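Local coordinates for protein endoglucanase A (Clostridium acetobutylicum, PDB 3IK2) that probably hydrolyses internal beta-1,4-glucosidic bonds of cellulose, as a family 44 glycoside hydrolase endoglucanase built on a TIM-like barrel, at residues G39-G44 / E61-W66; A54-K59 / T187-H192; V109-S114 / K127-E132. All blocks are in the same frame, centred on the assembly; numbering follows the deposited sequence.

Overall arrangement
All three contacts lie on one side of the chain's centre, in the loops and small sheets attached to the eight-stranded parallel barrel. Each mixes buried and more exposed residues, and none belongs to the barrel wall. Contact 1 ties the loop after barrel strand 34-37 to strand 61-63 and helix 65-69 through a salt bridge and a tryptophan face. Contact 2 is smaller, one backbone bond with close glycine packing, and is tied to contact 1 by Asn40, which bonds to Asp57 and His188. Contact 3, the largest by buried area, is regular antiparallel pairing near the calcium site; it meets contact 1 in the Gly44-Ala110 backbone bond and contact 2 where Trp128 packs on Leu190 and Ile191.

Contact 1: residues G39-G44 / E61-W66; sequences GNRSTG and ESDNYW
Arg41 reaches Asp63 and Tyr65 along a side chain whose CG stands anti to its own carbonyl carbon (chi1 -84°) and which bends at chi2, carrying the guanidinium away from the 39-44 turn. Tyr65 holds its CG anti to the backbone N (chi1 175°), which turns the ring alongside the arginine, CD2 3.5 Å from Arg41 NE, the ring and guanidinium meeting obliquely. Arg41 grips the carboxylate end-on: NH1 lies 2.6 Å from Asp63 OD1, and NH2 lies 2.8 Å from Asp63 OD2. The second bond is the straighter and uses the syn lone pair of OD2, nearly in the guanidinium plane, whereas NH1 meets OD1 on its syn side but tilted from the carboxylate plane. The guanidinium and carboxylate planes are only 17° apart. Asp63 OD1 also accepts the backbone N of Tyr65 at 3.0 Å, from the opposite face to NH1, closing an Asx turn at the start of helix 65-69. This double hold should fix the rotation of the carboxylate.

One face of the guanidinium is covered by Tyr65 CB, with Arg41 NH2 at 3.3 Å from it. Nearer the backbone, Arg41 CB sits over the five-membered ring of Trp66 in a CH-pi contact, 3.8 Å from its centroid. Ser42 continues this packing, its CB 3.7 Å from Trp66 CH2, while its OG turns to Gly39 O at 2.6 Å; that carbonyl also receives the Ser42 N.

Arg41 NH1 has a further partner in Ser52 OG, beside strand 61-63 in its small antiparallel sheet. Trp66 also touches Val83 and Tyr84 of helix 82-93; the loop after barrel strand 34-37 is joined, through Arg41 and Ser42, to both strand 61-63 and the first turn of helix 65-69.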
loop_
_atom_site.group_PDB
_atom_site.type_symbol
_atom_site.label_atom_id
_atom_site.label_comp_id
_atom_site.label_asym_id
_atom_site.label_seq_id
_atom_site.Cartn_x
_atom_site.Cartn_y
_atom_site.Cartn_z
ATOM N N GLY A 39 4.222 -3.010 9.543
ATOM C CA GLY A 39 3.814 -1.939 10.461
ATOM C C GLY A 39 4.642 -1.969 11.748
ATOM O O GLY A 39 5.664 -2.665 11.848
ATOM N N ASN A 40 4.178 -1.226 12.746
ATOM C CA ASN A 40 4.957 -0.992 13.938
ATOM C C ASN A 40 5.347 -2.222 14.721
ATOM O O ASN A 40 6.385 -2.218 15.357
ATOM C CB ASN A 40 4.212 -0.001 14.839
ATOM C CG ASN A 40 4.180 1.380 14.247
ATOM O OD1 ASN A 40 4.885 1.653 13.277
ATOM N ND2 ASN A 40 3.341 2.255 14.803
ATOM N N ARG A 41 4.501 -3.254 14.681
ATOM C CA ARG A 41 4.714 -4.492 15.443
ATOM C C ARG A 41 5.788 -5.357 14.841
ATOM O O ARG A 41 6.318 -6.237 15.522
ATOM C CB ARG A 41 3.414 -5.296 15.564
ATOM C CG ARG A 41 2.479 -4.849 16.725
ATOM C CD ARG A 41 3.038 -5.408 18.049
ATOM N NE ARG A 41 2.192 -5.185 19.235
ATOM C CZ ARG A 41 2.323 -5.866 20.389
ATOM N NH1 ARG A 41 3.247 -6.816 20.533
ATOM N NH2 ARG A 41 1.513 -5.617 21.400
ATOM N N SER A 42 6.120 -5.100 13.572
ATOM C CA SER A 42 7.137 -5.858 12.837
ATOM C C SER A 42 8.527 -5.640 13.385
ATOM O O SER A 42 9.335 -6.568 13.406
ATOM C CB SER A 42 7.102 -5.533 11.318
ATOM O OG SER A 42 7.561 -4.207 11.030
ATOM N N THR A 43 8.818 -4.428 13.853
ATOM C CA THR A 43 10.220 -4.043 14.142
ATOM C C THR A 43 10.855 -4.945 15.197
ATOM O O THR A 43 12.027 -5.368 15.072
ATOM C CB THR A 43 10.310 -2.582 14.590
ATOM O OG1 THR A 43 9.810 -1.737 13.551
ATOM C CG2 THR A 43 11.754 -2.188 14.938
ATOM N N GLY A 44 10.089 -5.231 16.248
ATOM C CA GLY A 44 10.590 -6.051 17.332
ATOM C C GLY A 44 9.995 -7.447 17.411
ATOM O O GLY A 44 10.124 -8.116 18.460
ATOM N N GLU A 61 4.728 -2.632 25.411
ATOM C CA GLU A 61 4.324 -3.960 25.898
ATOM C C GLU A 61 4.854 -5.122 25.046
ATOM O O GLU A 61 4.660 -5.165 23.805
ATOM C CB GLU A 61 2.806 -4.035 26.008
ATOM C CG GLU A 61 2.289 -5.338 26.590
ATOM C CD GLU A 61 0.789 -5.349 26.674
ATOM O OE1 GLU A 61 0.273 -4.753 27.632
ATOM O OE2 GLU A 61 0.136 -5.929 25.769
ATOM N N SER A 62 5.517 -6.051 25.732
ATOM C CA SER A 62 5.989 -7.288 25.129
ATOM C C SER A 62 4.973 -8.383 25.419
ATOM O O SER A 62 4.623 -8.640 26.581
ATOM C CB SER A 62 7.349 -7.677 25.690
ATOM O OG SER A 62 8.366 -6.943 25.053
ATOM N N ASP A 63 4.507 -9.034 24.358
ATOM C CA ASP A 63 3.338 -9.871 24.489
ATOM C C ASP A 63 3.132 -10.803 23.283
ATOM O O ASP A 63 3.950 -10.858 22.341
ATOM C CB ASP A 63 2.091 -8.988 24.732
ATOM C CG ASP A 63 1.824 -8.040 23.577
ATOM O OD1 ASP A 63 2.295 -8.340 22.454
ATOM O OD2 ASP A 63 1.161 -7.000 23.782
ATOM N N ASN A 64 2.020 -11.519 23.319
ATOM C CA ASN A 64 1.682 -12.489 22.286
ATOM C C ASN A 64 0.726 -11.890 21.233
ATOM O O ASN A 64 0.021 -12.623 20.560
ATOM C CB ASN A 64 1.010 -13.712 22.928
ATOM C CG ASN A 64 -0.377 -13.375 23.535
ATOM O OD1 ASN A 64 -0.815 -12.226 23.530
ATOM N ND2 ASN A 64 -1.058 -14.385 24.044
ATOM N N TYR A 65 0.721 -10.567 21.092
ATOM C CA TYR A 65 -0.255 -9.871 20.242
ATOM C C TYR A 65 -0.324 -10.431 18.810
ATOM O O TYR A 65 -1.407 -10.673 18.264
ATOM C CB TYR A 65 0.039 -8.358 20.218
ATOM C CG TYR A 65 -0.861 -7.574 19.272
ATOM C CD1 TYR A 65 -2.173 -7.260 19.627
ATOM C CD2 TYR A 65 -0.382 -7.133 18.017
ATOM C CE1 TYR A 65 -3.010 -6.537 18.749
ATOM C CE2 TYR A 65 -1.195 -6.430 17.139
ATOM C CZ TYR A 65 -2.513 -6.139 17.504
ATOM O OH TYR A 65 -3.322 -5.431 16.638
ATOM N N TRP A 66 0.838 -10.640 18.196
ATOM C CA TRP A 66 0.834 -11.151 16.828
ATOM C C TRP A 66 0.340 -12.618 16.718
ATOM O O TRP A 66 -0.332 -12.966 15.738
ATOM C CB TRP A 66 2.161 -10.853 16.087
ATOM C CG TRP A 66 2.035 -9.634 15.171
ATOM C CD1 TRP A 66 1.019 -8.710 15.185
ATOM C CD2 TRP A 66 2.954 -9.203 14.140
ATOM N NE1 TRP A 66 1.237 -7.752 14.224
ATOM C CE2 TRP A 66 2.415 -8.022 13.572
ATOM C CE3 TRP A 66 4.178 -9.693 13.654
ATOM C CZ2 TRP A 66 3.061 -7.306 12.520
ATOM C CZ3 TRP A 66 4.822 -8.987 12.598
ATOM C CH2 TRP A 66 4.261 -7.801 12.056
#

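Contact 2: residues A54-K59 / T187-H192; sequences AGTDWK and THPLIH
Thr56 and Thr187 are joined by the hydrogen bond that crosses this contact: the backbone N of Thr56 donates to Thr187 O at 2.7 Å, with an N-H...O angle of 159°. The same oxygen receives a CA-H...O contact from Gly55, whose CA lies 3.1 Å away. Thr187 O, at the end of helix 184-187, is thus met by two successive residues of the facing loop.

The polar end of Thr56 looks to the helix as well. Its OG1, placed between the backbone N and the carbonyl carbon (chi1 58°), bonds to Ser186 O, one residue before the carbonyl used by its N.

Van der Waals packing supplies the rest. Thr56 CG2 rests on the Pro189 ring, 3.6 Å from CD. Gly55 CA approaches His188 ND1 at 3.8 Å, and with no CB on Gly55 its backbone lies directly against Thr187 O and the histidine; the positive phi of 61° also suits glycine. The histidine ring is held from outside the pair, NE2 bonding to Asn40 O, and the methyl of its neighbour Thr187 lies over one face.

Geometrically this is a loop docked on the C-terminal end of a helix: backbone and hydroxyl donors of the turn between strands 52-53 and 61-63 take up the last carbonyls of helix 184-187. That helix follows barrel strand 174-177, so the contact joins two loop excursions of the TIM-like barrel.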
loop_
_atom_site.group_PDB
_atom_site.type_symbol
_atom_site.label_atom_id
_atom_site.label_comp_id
_atom_site.label_asym_id
_atom_site.label_seq_id
_atom_site.Cartn_x
_atom_site.Cartn_y
_atom_site.Cartn_z
ATOM N N ALA A 54 4.845 -3.687 21.326
ATOM C CA ALA A 54 3.982 -2.626 20.796
ATOM C C ALA A 54 4.705 -1.293 20.592
ATOM O O ALA A 54 4.231 -0.450 19.816
ATOM C CB ALA A 54 2.730 -2.415 21.694
ATOM N N GLY A 55 5.839 -1.104 21.270
ATOM C CA GLY A 55 6.489 0.203 21.275
ATOM C C GLY A 55 5.531 1.219 21.888
ATOM O O GLY A 55 4.651 0.882 22.698
ATOM N N THR A 56 5.680 2.475 21.491
ATOM C CA THR A 56 4.899 3.518 22.127
ATOM C C THR A 56 3.406 3.536 21.742
ATOM O O THR A 56 2.661 4.284 22.350
ATOM C CB THR A 56 5.558 4.898 21.966
ATOM O OG1 THR A 56 5.723 5.186 20.564
ATOM C CG2 THR A 56 6.925 4.909 22.718
ATOM N N ASP A 57 2.988 2.728 20.755
ATOM C CA ASP A 57 1.537 2.553 20.472
ATOM C C ASP A 57 0.800 1.907 21.651
ATOM O O ASP A 57 -0.396 2.116 21.819
ATOM C CB ASP A 57 1.255 1.661 19.239
ATOM C CG ASP A 57 1.780 2.252 17.934
ATOM O OD1 ASP A 57 2.088 3.446 17.929
ATOM O OD2 ASP A 57 1.886 1.510 16.912
ATOM N N TRP A 58 1.505 1.104 22.442
ATOM C CA TRP A 58 0.867 0.420 23.557
ATOM C C TRP A 58 1.859 0.042 24.648
ATOM O O TRP A 58 2.190 -1.135 24.829
ATOM C CB TRP A 58 0.098 -0.816 23.074
ATOM C CG TRP A 58 -1.022 -1.220 23.991
ATOM C CD1 TRP A 58 -1.049 -2.282 24.825
ATOM C CD2 TRP A 58 -2.279 -0.544 24.155
ATOM N NE1 TRP A 58 -2.259 -2.338 25.485
ATOM C CE2 TRP A 58 -3.033 -1.285 25.086
ATOM C CE3 TRP A 58 -2.851 0.600 23.579
ATOM C CZ2 TRP A 58 -4.327 -0.909 25.482
ATOM C CZ3 TRP A 58 -4.137 0.973 23.968
ATOM C CH2 TRP A 58 -4.861 0.213 24.909
ATOM N N LYS A 59 2.336 1.073 25.345
ATOM C CA LYS A 59 3.014 0.940 26.648
ATOM C C LYS A 59 4.284 0.115 26.635
ATOM O O LYS A 59 4.668 -0.452 27.671
ATOM C CB LYS A 59 2.070 0.387 27.717
ATOM C CG LYS A 59 0.971 1.337 28.088
ATOM C CD LYS A 59 -0.376 0.822 27.683
ATOM C CE LYS A 59 -1.484 1.756 28.198
ATOM N NZ LYS A 59 -2.583 1.700 27.210
ATOM N N THR A 187 8.722 5.506 17.974
ATOM C CA THR A 187 7.868 4.338 18.020
ATOM C C THR A 187 8.489 3.236 18.914
ATOM O O THR A 187 7.764 2.589 19.715
ATOM C CB THR A 187 7.587 3.782 16.613
ATOM O OG1 THR A 187 6.919 4.772 15.830
ATOM C CG2 THR A 187 6.681 2.516 16.693
ATOM N N HIS A 188 9.800 3.037 18.757
ATOM C CA HIS A 188 10.567 1.994 19.467
ATOM C C HIS A 188 11.798 2.511 20.251
ATOM O O HIS A 188 12.933 2.023 20.018
ATOM C CB HIS A 188 11.011 0.883 18.485
ATOM C CG HIS A 188 9.866 0.142 17.864
ATOM N ND1 HIS A 188 9.044 -0.704 18.585
ATOM C CD2 HIS A 188 9.372 0.166 16.608
ATOM C CE1 HIS A 188 8.121 -1.203 17.785
ATOM N NE2 HIS A 188 8.304 -0.697 16.578
ATOM N N PRO A 189 11.579 3.440 21.223
ATOM C CA PRO A 189 12.701 4.011 21.993
ATOM C C PRO A 189 13.492 2.945 22.742
ATOM O O PRO A 189 14.698 3.091 22.953
ATOM C CB PRO A 189 12.011 4.953 22.994
ATOM C CG PRO A 189 10.582 4.508 23.050
ATOM C CD PRO A 189 10.282 3.996 21.667
ATOM N N LEU A 190 12.824 1.861 23.115
ATOM C CA LEU A 190 13.509 0.800 23.868
ATOM C C LEU A 190 14.406 -0.089 22.993
ATOM O O LEU A 190 15.358 -0.727 23.492
ATOM C CB LEU A 190 12.478 -0.031 24.637
ATOM C CG LEU A 190 12.265 0.250 26.121
ATOM C CD1 LEU A 190 12.337 1.721 26.531
ATOM C CD2 LEU A 190 10.987 -0.469 26.634
ATOM N N ILE A 191 14.105 -0.121 21.699
ATOM C CA ILE A 191 14.931 -0.848 20.724
ATOM C C ILE A 191 16.029 0.072 20.186
ATOM O O ILE A 191 17.175 -0.325 20.048
ATOM C CB ILE A 191 14.033 -1.367 19.526
ATOM C CG1 ILE A 191 12.943 -2.322 20.019
ATOM C CG2 ILE A 191 14.852 -1.999 18.350
ATOM C CD1 ILE A 191 12.163 -2.978 18.870
ATOM N N HIS A 192 15.644 1.301 19.848
ATOM C CA HIS A 192 16.486 2.196 19.073
ATOM C C HIS A 192 16.362 3.657 19.578
ATOM O O HIS A 192 15.810 4.503 18.855
ATOM C CB HIS A 192 16.109 2.095 17.578
ATOM C CG HIS A 192 17.090 2.740 16.648
ATOM N ND1 HIS A 192 17.244 4.112 16.564
ATOM C CD2 HIS A 192 17.954 2.205 15.746
ATOM C CE1 HIS A 192 18.154 4.392 15.643
ATOM N NE2 HIS A 192 18.612 3.252 15.144
#

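Contact 3: residues V109-S114 / K127-E132; sequences VAADQS and KWKKVE
Strands 108-110 and 128-132 form an antiparallel pair here, and just beyond the ladder the chain makes an Asx turn at Asp112. Val109 and Lys129 are a hydrogen-bonded pair: Val109 N donates to Lys129 O at 2.9 Å, and Lys129 N returns to Val109 O at 2.9 Å. Beyond the non-hydrogen-bonded pair Ala110-Trp128, Ala111 N reaches Lys127 O from above the carbonyl plane, a less regular bond at the ladder's end.

Val109 CG1 packs against Val131 CG2 at 3.7 Å. The indole of Trp128 turns its edge to the backbone, CE3 lying 3.4 Å from Val109 O. The aliphatic part of Lys129 runs past the Ala111 methyl.

The pair belongs to a three-stranded mixed sheet in which 128-132 is central and 149-151 lies on its other side. Calcium is bound nearby by Glu48, Asp144, Asp147 and Ser149, and Lys129 NZ bonds to the backbone O of Asp147.

In the loop, Asp112 OD1 takes Ser114 N and Ser114 OG from the same face of its carboxylate, with OG at 2.6 Å. Lys127, bent at chi2 and chi4, brings NZ to Ser114 OG and donates a hydrogen bond of 2.9 Å to it. A water donates to both Asp112 OD1 and Lys127 O, the latter at 2.8 Å.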
loop_
_atom_site.group_PDB
_atom_site.type_symbol
_atom_site.label_atom_id
_atom_site.label_comp_id
_atom_site.label_asym_id
_atom_site.label_seq_id
_atom_site.Cartn_x
_atom_site.Cartn_y
_atom_site.Cartn_z
ATOM N N VAL A 109 14.738 -7.607 19.110
ATOM C CA VAL A 109 13.381 -8.161 19.029
ATOM C C VAL A 109 13.030 -8.708 20.406
ATOM O O VAL A 109 13.937 -9.040 21.165
ATOM C CB VAL A 109 13.231 -9.278 17.963
ATOM C CG1 VAL A 109 13.494 -8.733 16.580
ATOM C CG2 VAL A 109 14.147 -10.515 18.287
ATOM N N ALA A 110 11.734 -8.793 20.725
ATOM C CA ALA A 110 11.287 -9.157 22.083
ATOM C C ALA A 110 11.785 -10.528 22.446
ATOM O O ALA A 110 11.666 -11.481 21.646
ATOM C CB ALA A 110 9.792 -9.105 22.204
ATOM N N ALA A 111 12.385 -10.621 23.634
ATOM C CA ALA A 111 12.787 -11.904 24.177
ATOM C C ALA A 111 11.626 -12.600 24.938
ATOM O O ALA A 111 11.624 -13.798 25.096
ATOM C CB ALA A 111 14.004 -11.738 25.071
ATOM N N ASP A 112 10.627 -11.859 25.392
ATOM C CA ASP A 112 9.594 -12.485 26.237
ATOM C C ASP A 112 8.201 -11.886 26.036
ATOM O O ASP A 112 7.964 -11.157 25.069
ATOM C CB ASP A 112 10.007 -12.520 27.731
ATOM C CG ASP A 112 10.304 -11.112 28.320
ATOM O OD1 ASP A 112 9.557 -10.142 28.064
ATOM O OD2 ASP A 112 11.308 -10.994 29.074
ATOM N N GLN A 113 7.279 -12.245 26.926
ATOM C CA GLN A 113 5.939 -11.676 26.940
ATOM C C GLN A 113 5.667 -11.085 28.301
ATOM O O GLN A 113 4.589 -11.302 28.850
ATOM C CB GLN A 113 4.883 -12.740 26.647
ATOM C CG GLN A 113 4.965 -13.302 25.243
ATOM C CD GLN A 113 3.963 -14.423 24.988
ATOM O OE1 GLN A 113 3.004 -14.614 25.761
ATOM N NE2 GLN A 113 4.153 -15.141 23.873
ATOM N N SER A 114 6.623 -10.331 28.832
ATOM C CA SER A 114 6.529 -9.832 30.214
ATOM C C SER A 114 5.674 -8.585 30.380
ATOM O O SER A 114 5.601 -8.060 31.472
ATOM C CB SER A 114 7.910 -9.629 30.861
ATOM O OG SER A 114 8.740 -8.777 30.079
ATOM N N LYS A 127 15.503 -8.443 28.156
ATOM C CA LYS A 127 14.189 -8.274 27.529
ATOM C C LYS A 127 14.243 -8.344 25.986
ATOM O O LYS A 127 13.197 -8.405 25.330
ATOM C CB LYS A 127 13.595 -6.928 27.952
ATOM C CG LYS A 127 12.597 -7.012 29.104
ATOM C CD LYS A 127 13.279 -7.180 30.425
ATOM C CE LYS A 127 12.394 -7.867 31.429
ATOM N NZ LYS A 127 10.974 -7.470 31.390
ATOM N N TRP A 128 15.462 -8.352 25.441
ATOM C CA TRP A 128 15.729 -8.224 24.022
ATOM C C TRP A 128 16.728 -9.260 23.504
ATOM O O TRP A 128 17.727 -9.600 24.176
ATOM C CB TRP A 128 16.256 -6.815 23.739
ATOM C CG TRP A 128 15.253 -5.747 24.139
ATOM C CD1 TRP A 128 15.290 -4.958 25.256
ATOM C CD2 TRP A 128 14.041 -5.401 23.449
ATOM N NE1 TRP A 128 14.173 -4.144 25.306
ATOM C CE2 TRP A 128 13.400 -4.382 24.206
ATOM C CE3 TRP A 128 13.428 -5.857 22.278
ATOM C CZ2 TRP A 128 12.181 -3.789 23.810
ATOM C CZ3 TRP A 128 12.179 -5.276 21.895
ATOM C CH2 TRP A 128 11.586 -4.258 22.662
ATOM N N LYS A 129 16.439 -9.782 22.316
ATOM C CA LYS A 129 17.411 -10.545 21.537
ATOM C C LYS A 129 17.980 -9.639 20.450
ATOM O O LYS A 129 17.260 -8.833 19.862
ATOM C CB LYS A 129 16.744 -11.771 20.906
ATOM C CG LYS A 129 16.137 -12.759 21.906
ATOM C CD LYS A 129 17.188 -13.465 22.809
ATOM C CE LYS A 129 16.515 -14.406 23.827
ATOM N NZ LYS A 129 17.457 -15.136 24.758
ATOM N N LYS A 130 19.283 -9.736 20.216
ATOM C CA LYS A 130 19.957 -9.011 19.140
ATOM C C LYS A 130 19.612 -9.582 17.761
ATOM O O LYS A 130 19.761 -10.793 17.536
ATOM C CB LYS A 130 21.470 -9.213 19.301
ATOM C CG LYS A 130 22.300 -8.056 19.712
ATOM C CD LYS A 130 22.278 -6.945 18.678
ATOM C CE LYS A 130 23.610 -6.183 18.596
ATOM N NZ LYS A 130 24.211 -6.400 17.247
ATOM N N VAL A 131 19.248 -8.700 16.827
ATOM C CA VAL A 131 19.149 -9.042 15.413
ATOM C C VAL A 131 20.535 -9.028 14.777
ATOM O O VAL A 131 21.299 -8.072 14.955
ATOM C CB VAL A 131 18.199 -8.026 14.604
ATOM C CG1 VAL A 131 18.158 -8.340 13.085
ATOM C CG2 VAL A 131 16.803 -7.984 15.187
ATOM N N GLU A 132 20.840 -10.088 14.033
ATOM C CA GLU A 132 21.939 -10.108 13.076
ATOM C C GLU A 132 21.386 -10.498 11.727
ATOM O O GLU A 132 20.460 -11.304 11.649
ATOM C CB GLU A 132 23.001 -11.133 13.472
ATOM C CG GLU A 132 23.532 -10.989 14.879
ATOM C CD GLU A 132 24.442 -9.790 15.047
ATOM O OE1 GLU A 132 24.582 -9.345 16.190
ATOM O OE2 GLU A 132 24.990 -9.265 14.052
HETATM O O HOH W 1 10.419 -8.532 25.759
#